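Local coordinates for protein diaminopropionate ammonia-lyase (Escherichia coli, PDB 4D9I) that uses pyridoxal 5'-phosphate to break down both L- and D-2,3-diaminopropionate by alpha,beta-elimination, giving pyruvate and ammonia, at residues N55-K60 against A349-P354. Numbering follows the deposited sequence.
Sequences NLFGVK and AVHYHP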
ATOM      1  N   ASN B  55      -0.689  17.227  -5.783  1.00 24.42           N
ATOM      2  CA  ASN B  55      -0.148  18.299  -4.937  1.00 26.15           C
ATOM      3  C   ASN B  55       1.304  18.008  -4.502  1.00 25.65           C
ATOM      4  O   ASN B  55       2.187  18.845  -4.671  1.00 26.13           O
ATOM      5  CB  ASN B  55      -1.065  18.504  -3.731  1.00 28.04           C
ATOM      6  CG  ASN B  55      -0.584  19.596  -2.797  1.00 30.38           C
ATOM      7  OD1 ASN B  55      -0.391  20.732  -3.198  1.00 32.31           O
ATOM      8  ND2 ASN B  55      -0.406  19.254  -1.529  1.00 31.72           N
ATOM      9  N   LEU B  56       1.552  16.806  -3.982  1.00 24.05           N
ATOM     10  CA  LEU B  56       2.916  16.400  -3.617  1.00 23.69           C
ATOM     11  C   LEU B  56       3.919  16.493  -4.788  1.00 23.49           C
ATOM     12  O   LEU B  56       5.051  16.935  -4.604  1.00 23.92           O
ATOM     13  CB  LEU B  56       2.926  14.967  -3.068  1.00 22.37           C
ATOM     14  CG  LEU B  56       4.284  14.430  -2.577  1.00 22.47           C
ATOM     15  CD1 LEU B  56       4.820  15.168  -1.331  1.00 23.01           C
ATOM     16  CD2 LEU B  56       4.149  12.949  -2.286  1.00 21.77           C
ATOM     17  N   PHE B  57       3.492  16.086  -5.984  1.00 22.76           N
ATOM     18  CA  PHE B  57       4.387  16.049  -7.129  1.00 22.94           C
ATOM     19  C   PHE B  57       4.473  17.385  -7.829  1.00 24.21           C
ATOM     20  O   PHE B  57       5.242  17.522  -8.771  1.00 25.12           O
ATOM     21  CB  PHE B  57       3.941  14.985  -8.159  1.00 22.04           C
ATOM     22  CG  PHE B  57       4.205  13.570  -7.737  1.00 21.04           C
ATOM     23  CD1 PHE B  57       4.775  13.274  -6.504  1.00 21.07           C
ATOM     24  CD2 PHE B  57       3.833  12.514  -8.566  1.00 20.35           C
ATOM     25  CE1 PHE B  57       4.996  11.957  -6.121  1.00 20.65           C
ATOM     26  CE2 PHE B  57       4.053  11.205  -8.178  1.00 19.88           C
ATOM     27  CZ  PHE B  57       4.631  10.928  -6.954  1.00 19.63           C
ATOM     28  N   GLY B  58       3.672  18.352  -7.401  1.00 24.90           N
ATOM     29  CA  GLY B  58       3.751  19.691  -7.974  1.00 26.54           C
ATOM     30  C   GLY B  58       3.099  19.824  -9.342  1.00 26.96           C
ATOM     31  O   GLY B  58       3.506  20.663 -10.147  1.00 28.56           O
ATOM     32  N   VAL B  59       2.097  18.999  -9.627  1.00 26.16           N
ATOM     33  CA  VAL B  59       1.270  19.228 -10.832  1.00 26.75           C
ATOM     34  C   VAL B  59      -0.170  19.532 -10.413  1.00 27.00           C
ATOM     35  O   VAL B  59      -0.482  19.462  -9.224  1.00 26.38           O
ATOM     36  CB  VAL B  59       1.351  18.061 -11.836  1.00 26.16           C
ATOM     37  CG1 VAL B  59       2.775  17.954 -12.397  1.00 26.36           C
ATOM     38  CG2 VAL B  59       0.875  16.746 -11.205  1.00 24.13           C
ATOM     39  N   LYS B  60      -1.035  19.870 -11.373  1.00 27.59           N
ATOM     40  CA  LYS B  60      -2.431  20.234 -11.064  1.00 28.35           C
ATOM     41  C   LYS B  60      -3.269  18.974 -10.754  1.00 26.88           C
ATOM     42  O   LYS B  60      -3.954  18.916  -9.742  1.00 26.87           O
ATOM     43  CB  LYS B  60      -3.066  21.029 -12.219  1.00 29.88           C
ATOM     44  CG  LYS B  60      -4.433  21.643 -11.903  1.00 31.67           C
ATOM     45  CD  LYS B  60      -4.901  22.598 -13.017  1.00 33.87           C
ATOM     46  CE  LYS B  60      -6.087  23.457 -12.581  1.00 36.05           C
ATOM     47  N   ALA B 349       9.312   8.641  -9.775  1.00 20.21           N
ATOM     48  CA  ALA B 349      10.772   8.629  -9.901  1.00 22.13           C
ATOM     49  C   ALA B 349      11.311  10.037 -10.131  1.00 23.23           C
ATOM     50  O   ALA B 349      12.390  10.390  -9.648  1.00 25.10           O
ATOM     51  CB  ALA B 349      11.209   7.710 -11.039  1.00 22.89           C
ATOM     52  N   VAL B 350      10.572  10.815 -10.913  1.00 22.82           N
ATOM     53  CA  VAL B 350      10.932  12.206 -11.191  1.00 23.94           C
ATOM     54  C   VAL B 350      10.864  12.994  -9.880  1.00 24.07           C
ATOM     55  O   VAL B 350      11.770  13.755  -9.558  1.00 25.48           O
ATOM     56  CB  VAL B 350       9.975  12.830 -12.228  1.00 23.29           C
ATOM     57  CG1 VAL B 350      10.052  14.361 -12.195  1.00 24.32           C
ATOM     58  CG2 VAL B 350      10.261  12.291 -13.638  1.00 23.70           C
ATOM     59  N   HIS B 351       9.779  12.796  -9.136  1.00 22.74           N
ATOM     60  CA  HIS B 351       9.564  13.548  -7.914  1.00 23.03           C
ATOM     61  C   HIS B 351      10.718  13.415  -6.945  1.00 24.08           C
ATOM     62  O   HIS B 351      11.169  14.395  -6.389  1.00 24.81           O
ATOM     63  CB  HIS B 351       8.268  13.134  -7.238  1.00 21.66           C
ATOM     64  CG  HIS B 351       8.090  13.757  -5.883  1.00 22.21           C
ATOM     65  ND1 HIS B 351       7.860  15.073  -5.721  1.00 23.04           N
ATOM     66  CD2 HIS B 351       8.144  13.204  -4.607  1.00 22.32           C
ATOM     67  CE1 HIS B 351       7.791  15.358  -4.398  1.00 23.83           C
ATOM     68  NE2 HIS B 351       7.951  14.214  -3.718  1.00 23.10           N
ATOM     69  N   TYR B 352      11.218  12.196  -6.762  1.00 24.14           N
ATOM     70  CA  TYR B 352      12.265  11.959  -5.774  1.00 25.60           C
ATOM     71  C   TYR B 352      13.702  12.115  -6.286  1.00 27.46           C
ATOM     72  O   TYR B 352      14.649  12.084  -5.499  1.00 28.92           O
ATOM     73  CB  TYR B 352      12.066  10.583  -5.146  1.00 25.31           C
ATOM     74  CG  TYR B 352      10.854  10.495  -4.239  1.00 24.38           C
ATOM     75  CD1 TYR B 352      10.858  11.126  -2.986  1.00 25.10           C
ATOM     76  CD2 TYR B 352       9.711   9.773  -4.615  1.00 23.02           C
ATOM     77  CE1 TYR B 352       9.773  11.042  -2.132  1.00 24.30           C
ATOM     78  CE2 TYR B 352       8.598   9.686  -3.755  1.00 22.30           C
ATOM     79  CZ  TYR B 352       8.648  10.323  -2.515  1.00 23.02           C
ATOM     80  OH  TYR B 352       7.585  10.265  -1.636  1.00 22.49           O
ATOM     81  N   HIS B 353      13.848  12.267  -7.606  1.00 27.64           N
ATOM     82  CA  HIS B 353      15.146  12.431  -8.273  1.00 29.71           C
ATOM     83  C   HIS B 353      15.835  13.720  -7.860  1.00 31.46           C
ATOM     84  O   HIS B 353      15.178  14.754  -7.734  1.00 30.77           O
ATOM     85  CB  HIS B 353      14.916  12.417  -9.789  1.00 29.50           C
ATOM     86  CG  HIS B 353      16.138  12.063 -10.605  1.00 31.69           C
ATOM     87  ND1 HIS B 353      17.186  12.904 -10.749  1.00 34.00           N
ATOM     88  CD2 HIS B 353      16.437  10.928 -11.362  1.00 32.10           C
ATOM     89  CE1 HIS B 353      18.110  12.334 -11.549  1.00 35.79           C
ATOM     90  NE2 HIS B 353      17.656  11.122 -11.913  1.00 34.70           N
ATOM     91  N   PRO B 354      17.180  13.688  -7.673  1.00 33.86           N
ATOM     92  CA  PRO B 354      17.894  14.942  -7.407  1.00 36.09           C
ATOM     93  C   PRO B 354      17.731  15.984  -8.530  1.00 36.74           C
ATOM     94  O   PRO B 354      17.789  17.184  -8.254  1.00 37.96           O
ATOM     95  CB  PRO B 354      19.366  14.522  -7.258  1.00 38.75           C
ATOM     96  CG  PRO B 354      19.450  13.083  -7.606  1.00 38.40           C
ATOM     97  CD  PRO B 354      18.064  12.508  -7.643  1.00 35.20           C
TER
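The imidazole of H351 carries F57 on one face, where CD1 of the phenylalanine stands 3.4 Å from CG of H351, displaced toward the rim of the five-membered ring. The F57 ring in turn has the CB methylene of H351 over one of its faces, a CH-pi contact with CB 4.0 Å from the ring centroid. The two rings are inclined by only 28° but slid apart, with little overlap between them. At the edge of the imidazole, in its plane, lies CE2 of Y352, whose own flat ring suits its place by giving CD2 of H351 a face to sit on, over its centre. With chi1 at 173° the H351 side chain runs out opposite its own backbone N, which carries the ring across to helix 51-57. There the L56 carbonyl O approaches the imidazole obliquely, 3.2 Å from CE1 of H351, and NE2 lies 3.8 Å from CG of L56. In this fold type II PLP enzyme the contact joins the C-terminal ends of helices 51-57 and 338-352, away from the cofactor lysine. Helix 51-57 closes in a Schellman motif, with G58 N bonded to N55 O at 3.1 Å; the positive phi of G58 is one that glycine adopts easily. Histidine suits its position because a flat ring can pack against F57 and L56 while ND1 is hydrogen-bonded to R356. Shortening H351 to an alanine would keep the carbon over the F57 ring but is likely to take the imidazole from beside CD1 and CE1 of F57, open a gap next to L56 and leave R356 without its ring-nitrogen partner. Aromatic F57 is buried against L347 and A348, whereas the branched, apolar L56 can pack both on the imidazole and, like Y352, on W390 of the second subunit.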